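Local structure of transposon Tn7 transposition protein TnsA (Escherichia coli, 1T0F) at residues Ser10-Glu13 against Val14-Ala17; His53-Gly56 against Arg57-Leu61; Lys148-Leu151 against Glu152-Trp156. The protein cuts the 5' DNA strands at the ends of transposon Tn7 and, together with TnsB, forms the transposase that moves the element. One frame throughout, in Å; residues are numbered along the deposited sequence.

Interaction 1: residues Ser10-Glu13 against Val14-Ala17; sequences SFSE and VQIA
S12 turns its hydroxyl between its own backbone N and carbonyl carbon (chi1 60°), while Q15 carries CG beside its backbone N and stays extended beyond it, so hydroxyl and amide fold back on each other's backbones. The result is a capping box at the start of helix 13-21, with S12 as the N-cap. Q15 N donates to S12 OG at 3.2 Å, and S12 N donates to Q15 OE1 at 2.7 Å, meeting a lone pair in the amide plane although the N-H is bent to 141°. A weak bond from S12 OG to Q15 OE1 spans the two side-chain oxygens. V14 CG2 packs beside the hydroxyl, 3.1 Å from S12 OG. Beyond the box the regular helical bonds begin, I16 N to S12 O at 2.9 Å and A17 N to E13 O at 3.0 Å. F11, just ahead of the cap, crosses Q15 at about a right angle; Q15 OE1 lies at the edge of the F11 ring, and ring and amide planes stand 78° apart. F11 CB also packs on I16 CG1 at 3.7 Å, and I16 continues onto V110 and V113, while R19 makes a cation-pi contact with the ring. The two box bonds give the backbone N-H groups of S12 and Q15 their acceptors and hold the side-chain amide of Q15 against the loop entering the helix.

Interaction 2: residues His53-Gly56 against Arg57-Leu61; sequences HKTG and RVHHL
T55 and H59 meet through T55 OG1 and H59 NE2, 2.7 Å apart in a hydrogen bond in which either partner could be the donor. T55 holds OG1 between its backbone N and carbonyl carbon (chi1 68°), which aims the hydroxyl at the chain that follows; the same oxygen accepts from R57 N at 3.1 Å, with an N-H...O angle of 159°. The methyl CG2, placed beside the backbone N, lies in the plane of the imidazole at its edge, 3.8 Å from H59 CE1. This is the turn of a beta hairpin, joining strand 48-51 to the antiparallel strand 58-61, and G56 passes through it with a positive phi of 79°. H59, on the second strand, sends its ring back toward the turn from the direction opposite to T55. R57 bends at chi3 and brings its guanidinium, which has T55 OG1 over one face, above that ring: R57 CZ stands 3.5 Å from the H59 imidazole plane, offset toward the rim. Both polar ends share E84 beyond the hairpin, R57 NH2 through a salt bridge and H59 ND1 through a hydrogen bond to the same OE1, while F70 of helix 64-75 meets the H59 ring.

Interaction 3: residues Lys148-Leu151 against Glu152-Trp156; sequences KLEL and ERRYW
A salt-bridge network on helix 143-159 joins E150 to R153 and R154, three and four residues further along. The CB-CG bond of E150 points opposite its backbone N and the chain then bends at chi2, turning the carboxylate along the helix toward the two arginines. R153 runs beside it in the same direction and grips it side-on: R153 NE meets E150 OE1 at 2.8 Å in an almost straight bond (174°), and R153 NH2 meets E150 OE2 at 2.8 Å. Both oxygens are used on their syn side, with carboxylate and guanidinium planes 35° apart. R154 arrives across the carboxylate, extended from CG to NE, and its NE takes the anti side of E150 OE2, also at 2.8 Å; here the planes are 81° apart. Thus E150 OE2 receives two charged donors. Another protein chain of the assembly closes over this face, its backbone bonding to E150 OE1 and an acidic side chain forming a salt bridge with R154 NH2. The helix is the connection of a beta-alpha-beta unit between strands 129-134 and 163-166 in the endonuclease domain, which belongs to the PDDEXK clan. Turned toward the sheet, E152 is extended, and a water donates to its OE1 at 2.6 Å and, weakly, to K148 O at 2.9 Å. Its other oxygen, E152 OE2, is hydrogen-bonded to T116 OG1 and to NE2 of Q133, a magnesium-binding residue, consistent with a second-shell position beside the metal site. L149 CD2 lies 4.0 Å from E152 OE1, and the L149 side chain also touches Q133, W163 and I165. K148, a residue of the malonic acid pocket, reaches that molecule, probably from the crystallisation liquor, by a weak bond from NZ.

The three contacts follow one another along the chain without nesting or crossing, and only interaction 2 closes a loop. Interaction 1 comes first, capping helix 13-21 where the N-terminal loop enters it; this helix packs against strand 110-111. Interaction 2 then closes the hairpin between strands 48-51 and 58-61, bringing it against helix 64-75 and strand 79-87 near the active-site residue E66. Interaction 3 stays within helix 143-159, between the four-stranded sheet and another protein chain. None touches another: the centre of interaction 1 is about 25 Å from that of interaction 2 and about 22 Å from that of interaction 3. The centres of interactions 2 and 3 are about 26 Å apart.

Interaction 1: residues Ser10-Glu13 against Val14-Ala17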
ATOM      1  N   SER A  10     -17.985   0.161  -7.219  1.00 52.35           N
ATOM      2  CA  SER A  10     -18.285   0.417  -8.625  1.00 49.62           C
ATOM      3  C   SER A  10     -18.814   1.837  -8.806  1.00 47.56           C
ATOM      4  O   SER A  10     -19.523   2.360  -7.947  1.00 46.78           O
ATOM      5  CB  SER A  10     -19.314  -0.589  -9.144  1.00 50.38           C
ATOM      6  OG  SER A  10     -20.559  -0.425  -8.491  1.00 52.42           O
ATOM      7  N   PHE A  11     -18.464   2.454  -9.930  1.00 45.43           N
ATOM      8  CA  PHE A  11     -18.890   3.818 -10.222  1.00 44.46           C
ATOM      9  C   PHE A  11     -19.766   3.877 -11.462  1.00 44.09           C
ATOM     10  O   PHE A  11     -19.672   3.026 -12.350  1.00 42.62           O
ATOM     11  CB  PHE A  11     -17.673   4.726 -10.450  1.00 44.25           C
ATOM     12  CG  PHE A  11     -16.786   4.884  -9.245  1.00 43.79           C
ATOM     13  CD1 PHE A  11     -15.415   5.063  -9.403  1.00 44.03           C
ATOM     14  CD2 PHE A  11     -17.317   4.869  -7.958  1.00 44.00           C
ATOM     15  CE1 PHE A  11     -14.581   5.224  -8.294  1.00 42.87           C
ATOM     16  CE2 PHE A  11     -16.493   5.028  -6.842  1.00 43.91           C
ATOM     17  CZ  PHE A  11     -15.122   5.206  -7.012  1.00 43.93           C
ATOM     18  N   SER A  12     -20.612   4.899 -11.511  1.00 43.29           N
ATOM     19  CA  SER A  12     -21.500   5.124 -12.643  1.00 43.46           C
ATOM     20  C   SER A  12     -20.764   6.073 -13.583  1.00 43.67           C
ATOM     21  O   SER A  12     -19.704   6.597 -13.232  1.00 41.05           O
ATOM     22  CB  SER A  12     -22.798   5.776 -12.166  1.00 43.59           C
ATOM     23  OG  SER A  12     -22.527   7.015 -11.537  1.00 41.89           O
ATOM     24  N   GLU A  13     -21.313   6.299 -14.772  1.00 42.72           N
ATOM     25  CA  GLU A  13     -20.667   7.196 -15.722  1.00 43.95           C
ATOM     26  C   GLU A  13     -20.518   8.605 -15.153  1.00 43.10           C
ATOM     27  O   GLU A  13     -19.490   9.254 -15.349  1.00 43.83           O
ATOM     28  CB  GLU A  13     -21.458   7.237 -17.032  1.00 46.67           C
ATOM     29  CG  GLU A  13     -21.362   5.949 -17.834  1.00 48.73           C
ATOM     30  CD  GLU A  13     -20.046   5.820 -18.586  1.00 51.05           C
ATOM     31  OE1 GLU A  13     -19.002   6.266 -18.060  1.00 51.51           O
ATOM     32  OE2 GLU A  13     -20.056   5.260 -19.703  1.00 52.83           O
ATOM     33  N   VAL A  14     -21.534   9.077 -14.439  1.00 42.67           N
ATOM     34  CA  VAL A  14     -21.468  10.414 -13.856  1.00 41.94           C
ATOM     35  C   VAL A  14     -20.470  10.460 -12.703  1.00 40.78           C
ATOM     36  O   VAL A  14     -19.775  11.460 -12.523  1.00 41.20           O
ATOM     37  CB  VAL A  14     -22.849  10.895 -13.346  1.00 41.89           C
ATOM     38  CG1 VAL A  14     -23.812  11.034 -14.516  1.00 42.11           C
ATOM     39  CG2 VAL A  14     -23.396   9.925 -12.309  1.00 41.99           C
ATOM     40  N   GLN A  15     -20.403   9.384 -11.923  1.00 39.73           N
ATOM     41  CA  GLN A  15     -19.466   9.317 -10.802  1.00 38.70           C
ATOM     42  C   GLN A  15     -18.032   9.379 -11.322  1.00 36.91           C
ATOM     43  O   GLN A  15     -17.166  10.030 -10.733  1.00 37.12           O
ATOM     44  CB  GLN A  15     -19.657   8.022 -10.015  1.00 40.21           C
ATOM     45  CG  GLN A  15     -20.883   7.991  -9.122  1.00 42.69           C
ATOM     46  CD  GLN A  15     -20.996   6.691  -8.350  1.00 43.26           C
ATOM     47  OE1 GLN A  15     -21.051   5.615  -8.937  1.00 45.26           O
ATOM     48  NE2 GLN A  15     -21.025   6.786  -7.026  1.00 45.67           N
ATOM     49  N   ILE A  16     -17.789   8.682 -12.425  1.00 34.32           N
ATOM     50  CA  ILE A  16     -16.473   8.653 -13.037  1.00 34.46           C
ATOM     51  C   ILE A  16     -16.104  10.042 -13.541  1.00 36.18           C
ATOM     52  O   ILE A  16     -15.055  10.578 -13.190  1.00 34.19           O
ATOM     53  CB  ILE A  16     -16.434   7.641 -14.209  1.00 32.25           C
ATOM     54  CG1 ILE A  16     -16.514   6.216 -13.654  1.00 30.40           C
ATOM     55  CG2 ILE A  16     -15.178   7.839 -15.044  1.00 31.61           C
ATOM     56  CD1 ILE A  16     -16.585   5.139 -14.725  1.00 30.39           C
ATOM     57  N   ALA A  17     -16.977  10.624 -14.359  1.00 36.98           N
ATOM     58  CA  ALA A  17     -16.741  11.955 -14.912  1.00 38.45           C
ATOM     59  C   ALA A  17     -16.506  12.967 -13.798  1.00 38.95           C
ATOM     60  O   ALA A  17     -15.644  13.839 -13.905  1.00 39.69           O
ATOM     61  CB  ALA A  17     -17.933  12.385 -15.767  1.00 38.40           C
TER

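Interaction 2: residues His53-Gly56 against Arg57-Leu61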
ATOM      1  N   HIS A  53       4.995  10.641   6.432  1.00 24.23           N
ATOM      2  CA  HIS A  53       5.978  11.706   6.632  1.00 26.07           C
ATOM      3  C   HIS A  53       6.556  12.104   5.279  1.00 25.02           C
ATOM      4  O   HIS A  53       6.936  13.257   5.070  1.00 25.51           O
ATOM      5  CB  HIS A  53       7.125  11.250   7.542  1.00 27.55           C
ATOM      6  CG  HIS A  53       6.703  10.920   8.938  1.00 29.14           C
ATOM      7  ND1 HIS A  53       7.589  10.905   9.993  1.00 30.60           N
ATOM      8  CD2 HIS A  53       5.505  10.546   9.446  1.00 29.53           C
ATOM      9  CE1 HIS A  53       6.956  10.533  11.091  1.00 28.57           C
ATOM     10  NE2 HIS A  53       5.690  10.308  10.786  1.00 29.38           N
ATOM     11  N   LYS A  54       6.614  11.150   4.353  1.00 23.74           N
ATOM     12  CA  LYS A  54       7.159  11.418   3.027  1.00 23.27           C
ATOM     13  C   LYS A  54       6.310  12.324   2.147  1.00 24.46           C
ATOM     14  O   LYS A  54       6.842  13.178   1.443  1.00 23.30           O
ATOM     15  CB  LYS A  54       7.429  10.106   2.288  1.00 27.05           C
ATOM     16  CG  LYS A  54       8.573   9.304   2.904  1.00 27.67           C
ATOM     17  CD  LYS A  54       8.822   8.014   2.160  1.00 29.38           C
ATOM     18  CE  LYS A  54      10.041   7.294   2.722  1.00 29.80           C
ATOM     19  NZ  LYS A  54      11.302   8.070   2.515  1.00 29.46           N
ATOM     20  N   THR A  55       4.992  12.156   2.195  1.00 23.33           N
ATOM     21  CA  THR A  55       4.114  12.960   1.351  1.00 23.74           C
ATOM     22  C   THR A  55       3.391  14.063   2.109  1.00 23.49           C
ATOM     23  O   THR A  55       2.928  15.027   1.504  1.00 25.75           O
ATOM     24  CB  THR A  55       3.036  12.089   0.681  1.00 23.13           C
ATOM     25  OG1 THR A  55       2.139  11.601   1.686  1.00 23.53           O
ATOM     26  CG2 THR A  55       3.675  10.902  -0.044  1.00 24.00           C
ATOM     27  N   GLY A  56       3.286  13.915   3.423  1.00 22.08           N
ATOM     28  CA  GLY A  56       2.576  14.899   4.220  1.00 24.03           C
ATOM     29  C   GLY A  56       1.068  14.706   4.118  1.00 24.93           C
ATOM     30  O   GLY A  56       0.302  15.492   4.677  1.00 23.61           O
ATOM     31  N   ARG A  57       0.644  13.656   3.407  1.00 24.19           N
ATOM     32  CA  ARG A  57      -0.779  13.347   3.212  1.00 23.42           C
ATOM     33  C   ARG A  57      -1.274  12.212   4.087  1.00 23.44           C
ATOM     34  O   ARG A  57      -0.485  11.440   4.645  1.00 21.77           O
ATOM     35  CB  ARG A  57      -1.064  12.892   1.773  1.00 23.97           C
ATOM     36  CG  ARG A  57      -0.847  13.895   0.662  1.00 24.13           C
ATOM     37  CD  ARG A  57      -1.491  13.400  -0.654  1.00 22.34           C
ATOM     38  NE  ARG A  57      -0.832  12.225  -1.237  1.00 23.57           N
ATOM     39  CZ  ARG A  57      -1.304  10.979  -1.189  1.00 22.05           C
ATOM     40  NH1 ARG A  57      -2.453  10.710  -0.581  1.00 24.62           N
ATOM     41  NH2 ARG A  57      -0.619   9.993  -1.757  1.00 24.49           N
ATOM     42  N   VAL A  58      -2.600  12.111   4.185  1.00 21.70           N
ATOM     43  CA  VAL A  58      -3.230  11.008   4.897  1.00 22.26           C
ATOM     44  C   VAL A  58      -3.611  10.103   3.722  1.00 23.67           C
ATOM     45  O   VAL A  58      -4.434  10.479   2.879  1.00 22.79           O
ATOM     46  CB  VAL A  58      -4.512  11.428   5.650  1.00 24.88           C
ATOM     47  CG1 VAL A  58      -5.290  10.181   6.074  1.00 24.16           C
ATOM     48  CG2 VAL A  58      -4.147  12.248   6.883  1.00 24.13           C
ATOM     49  N   HIS A  59      -2.994   8.927   3.652  1.00 20.13           N
ATOM     50  CA  HIS A  59      -3.249   8.004   2.556  1.00 20.32           C
ATOM     51  C   HIS A  59      -4.463   7.118   2.776  1.00 19.65           C
ATOM     52  O   HIS A  59      -4.882   6.886   3.907  1.00 20.59           O
ATOM     53  CB  HIS A  59      -2.022   7.120   2.322  1.00 20.19           C
ATOM     54  CG  HIS A  59      -0.810   7.877   1.881  1.00 20.34           C
ATOM     55  ND1 HIS A  59      -0.285   7.772   0.611  1.00 20.02           N
ATOM     56  CD2 HIS A  59      -0.032   8.771   2.538  1.00 19.63           C
ATOM     57  CE1 HIS A  59       0.767   8.566   0.504  1.00 20.16           C
ATOM     58  NE2 HIS A  59       0.941   9.183   1.660  1.00 21.48           N
ATOM     59  N   HIS A  60      -4.998   6.617   1.666  1.00 20.51           N
ATOM     60  CA  HIS A  60      -6.164   5.737   1.663  1.00 20.62           C
ATOM     61  C   HIS A  60      -5.768   4.341   1.236  1.00 19.19           C
ATOM     62  O   HIS A  60      -5.462   4.113   0.069  1.00 18.36           O
ATOM     63  CB  HIS A  60      -7.210   6.259   0.686  1.00 22.86           C
ATOM     64  CG  HIS A  60      -7.917   7.484   1.163  1.00 27.71           C
ATOM     65  ND1 HIS A  60      -9.169   7.442   1.734  1.00 28.73           N
ATOM     66  CD2 HIS A  60      -7.537   8.783   1.179  1.00 31.22           C
ATOM     67  CE1 HIS A  60      -9.533   8.664   2.080  1.00 32.02           C
ATOM     68  NE2 HIS A  60      -8.560   9.496   1.755  1.00 31.99           N
ATOM     69  N   LEU A  61      -5.793   3.411   2.183  1.00 19.79           N
ATOM     70  CA  LEU A  61      -5.434   2.027   1.912  1.00 20.65           C
ATOM     71  C   LEU A  61      -6.704   1.197   2.097  1.00 21.45           C
ATOM     72  O   LEU A  61      -7.413   1.347   3.096  1.00 20.96           O
ATOM     73  CB  LEU A  61      -4.327   1.591   2.877  1.00 21.54           C
ATOM     74  CG  LEU A  61      -3.162   2.597   2.885  1.00 21.44           C
ATOM     75  CD1 LEU A  61      -2.138   2.201   3.945  1.00 24.59           C
ATOM     76  CD2 LEU A  61      -2.528   2.665   1.515  1.00 20.24           C
TER

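Interaction 3: residues Lys148-Leu151 against Glu152-Trp156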
ATOM      1  N   LYS A 148      -7.369  -9.262 -15.541  1.00 19.96           N
ATOM      2  CA  LYS A 148      -7.232  -7.858 -15.172  1.00 20.85           C
ATOM      3  C   LYS A 148      -5.780  -7.509 -14.869  1.00 21.03           C
ATOM      4  O   LYS A 148      -5.329  -6.397 -15.141  1.00 20.79           O
ATOM      5  CB  LYS A 148      -8.138  -7.527 -13.990  1.00 22.62           C
ATOM      6  CG  LYS A 148      -9.617  -7.490 -14.389  1.00 26.29           C
ATOM      7  CD  LYS A 148     -10.503  -6.959 -13.281  1.00 27.96           C
ATOM      8  CE  LYS A 148     -10.609  -7.936 -12.124  1.00 31.70           C
ATOM      9  NZ  LYS A 148     -11.403  -7.351 -11.005  1.00 34.20           N
ATOM     10  N   LEU A 149      -5.045  -8.464 -14.316  1.00 19.63           N
ATOM     11  CA  LEU A 149      -3.634  -8.234 -14.029  1.00 18.72           C
ATOM     12  C   LEU A 149      -2.871  -8.131 -15.347  1.00 18.75           C
ATOM     13  O   LEU A 149      -1.932  -7.350 -15.458  1.00 19.09           O
ATOM     14  CB  LEU A 149      -3.069  -9.369 -13.172  1.00 17.50           C
ATOM     15  CG  LEU A 149      -3.504  -9.390 -11.707  1.00 17.16           C
ATOM     16  CD1 LEU A 149      -3.042 -10.697 -11.051  1.00 16.86           C
ATOM     17  CD2 LEU A 149      -2.908  -8.178 -10.973  1.00 17.72           C
ATOM     18  N   GLU A 150      -3.269  -8.913 -16.354  1.00 18.18           N
ATOM     19  CA  GLU A 150      -2.587  -8.848 -17.649  1.00 18.30           C
ATOM     20  C   GLU A 150      -2.815  -7.476 -18.293  1.00 19.98           C
ATOM     21  O   GLU A 150      -1.908  -6.904 -18.905  1.00 17.85           O
ATOM     22  CB  GLU A 150      -3.082  -9.968 -18.576  1.00 17.94           C
ATOM     23  CG  GLU A 150      -2.492  -9.972 -19.981  1.00 20.51           C
ATOM     24  CD  GLU A 150      -0.973 -10.071 -20.016  1.00 24.75           C
ATOM     25  OE1 GLU A 150      -0.353 -10.431 -18.985  1.00 24.69           O
ATOM     26  OE2 GLU A 150      -0.399  -9.804 -21.095  1.00 24.63           O
ATOM     27  N   LEU A 151      -4.028  -6.945 -18.167  1.00 19.82           N
ATOM     28  CA  LEU A 151      -4.314  -5.621 -18.733  1.00 20.99           C
ATOM     29  C   LEU A 151      -3.386  -4.596 -18.085  1.00 19.89           C
ATOM     30  O   LEU A 151      -2.772  -3.760 -18.758  1.00 18.33           O
ATOM     31  CB  LEU A 151      -5.759  -5.209 -18.447  1.00 21.72           C
ATOM     32  CG  LEU A 151      -6.875  -5.962 -19.175  1.00 25.66           C
ATOM     33  CD1 LEU A 151      -8.225  -5.404 -18.727  1.00 23.94           C
ATOM     34  CD2 LEU A 151      -6.699  -5.814 -20.691  1.00 25.95           C
ATOM     35  N   GLU A 152      -3.310  -4.666 -16.761  1.00 19.25           N
ATOM     36  CA  GLU A 152      -2.478  -3.761 -15.976  1.00 19.20           C
ATOM     37  C   GLU A 152      -1.002  -3.934 -16.339  1.00 19.13           C
ATOM     38  O   GLU A 152      -0.265  -2.952 -16.474  1.00 18.61           O
ATOM     39  CB  GLU A 152      -2.693  -4.041 -14.484  1.00 19.69           C
ATOM     40  CG  GLU A 152      -2.023  -3.039 -13.559  1.00 20.99           C
ATOM     41  CD  GLU A 152      -2.296  -3.319 -12.090  1.00 23.44           C
ATOM     42  OE1 GLU A 152      -3.012  -4.301 -11.779  1.00 22.78           O
ATOM     43  OE2 GLU A 152      -1.792  -2.550 -11.247  1.00 22.23           O
ATOM     44  N   ARG A 153      -0.574  -5.185 -16.493  1.00 19.61           N
ATOM     45  CA  ARG A 153       0.815  -5.459 -16.841  1.00 20.73           C
ATOM     46  C   ARG A 153       1.163  -4.790 -18.163  1.00 20.69           C
ATOM     47  O   ARG A 153       2.178  -4.099 -18.272  1.00 19.93           O
ATOM     48  CB  ARG A 153       1.057  -6.965 -16.950  1.00 20.74           C
ATOM     49  CG  ARG A 153       2.516  -7.332 -17.217  1.00 23.10           C
ATOM     50  CD  ARG A 153       2.649  -8.814 -17.569  1.00 22.11           C
ATOM     51  NE  ARG A 153       2.158  -9.113 -18.916  1.00 22.02           N
ATOM     52  CZ  ARG A 153       2.820  -8.834 -20.036  1.00 25.50           C
ATOM     53  NH1 ARG A 153       4.012  -8.247 -19.989  1.00 26.73           N
ATOM     54  NH2 ARG A 153       2.286  -9.133 -21.212  1.00 25.38           N
ATOM     55  N   ARG A 154       0.315  -4.992 -19.168  1.00 19.69           N
ATOM     56  CA  ARG A 154       0.541  -4.402 -20.483  1.00 20.47           C
ATOM     57  C   ARG A 154       0.562  -2.882 -20.435  1.00 18.15           C
ATOM     58  O   ARG A 154       1.348  -2.245 -21.139  1.00 20.35           O
ATOM     59  CB  ARG A 154      -0.538  -4.873 -21.467  1.00 21.02           C
ATOM     60  CG  ARG A 154      -0.455  -6.353 -21.773  1.00 23.04           C
ATOM     61  CD  ARG A 154      -1.458  -6.758 -22.848  1.00 26.40           C
ATOM     62  NE  ARG A 154      -1.352  -8.179 -23.163  1.00 27.76           N
ATOM     63  CZ  ARG A 154      -1.300  -8.668 -24.398  1.00 31.06           C
ATOM     64  NH1 ARG A 154      -1.344  -7.848 -25.440  1.00 29.93           N
ATOM     65  NH2 ARG A 154      -1.190  -9.975 -24.593  1.00 32.06           N
ATOM     66  N   TYR A 155      -0.299  -2.308 -19.606  1.00 18.05           N
ATOM     67  CA  TYR A 155      -0.379  -0.857 -19.461  1.00 20.85           C
ATOM     68  C   TYR A 155       0.976  -0.285 -19.057  1.00 20.97           C
ATOM     69  O   TYR A 155       1.522   0.599 -19.721  1.00 20.73           O
ATOM     70  CB  TYR A 155      -1.405  -0.488 -18.388  1.00 22.12           C
ATOM     71  CG  TYR A 155      -1.599   1.005 -18.208  1.00 26.76           C
ATOM     72  CD1 TYR A 155      -2.487   1.713 -19.021  1.00 27.56           C
ATOM     73  CD2 TYR A 155      -0.892   1.713 -17.232  1.00 25.51           C
ATOM     74  CE1 TYR A 155      -2.671   3.083 -18.865  1.00 27.67           C
ATOM     75  CE2 TYR A 155      -1.066   3.089 -17.071  1.00 27.17           C
ATOM     76  CZ  TYR A 155      -1.964   3.763 -17.895  1.00 28.79           C
ATOM     77  OH  TYR A 155      -2.174   5.111 -17.744  1.00 30.75           O
ATOM     78  N   TRP A 156       1.514  -0.780 -17.950  1.00 20.26           N
ATOM     79  CA  TRP A 156       2.806  -0.282 -17.490  1.00 20.29           C
ATOM     80  C   TRP A 156       3.959  -0.666 -18.417  1.00 21.10           C
ATOM     81  O   TRP A 156       4.934   0.083 -18.544  1.00 21.92           O
ATOM     82  CB  TRP A 156       3.050  -0.752 -16.059  1.00 18.13           C
ATOM     83  CG  TRP A 156       2.097  -0.106 -15.118  1.00 18.64           C
ATOM     84  CD1 TRP A 156       1.070  -0.699 -14.451  1.00 17.86           C
ATOM     85  CD2 TRP A 156       2.046   1.285 -14.779  1.00 21.96           C
ATOM     86  NE1 TRP A 156       0.379   0.233 -13.714  1.00 19.72           N
ATOM     87  CE2 TRP A 156       0.957   1.460 -13.900  1.00 20.93           C
ATOM     88  CE3 TRP A 156       2.815   2.402 -15.138  1.00 22.29           C
ATOM     89  CZ2 TRP A 156       0.614   2.704 -13.371  1.00 21.49           C
ATOM     90  CZ3 TRP A 156       2.473   3.639 -14.612  1.00 23.73           C
ATOM     91  CH2 TRP A 156       1.381   3.781 -13.737  1.00 22.61           C
TER
HETATM   92  O   HOH W   1      -5.389  -5.198 -12.452  1.00 29.11           O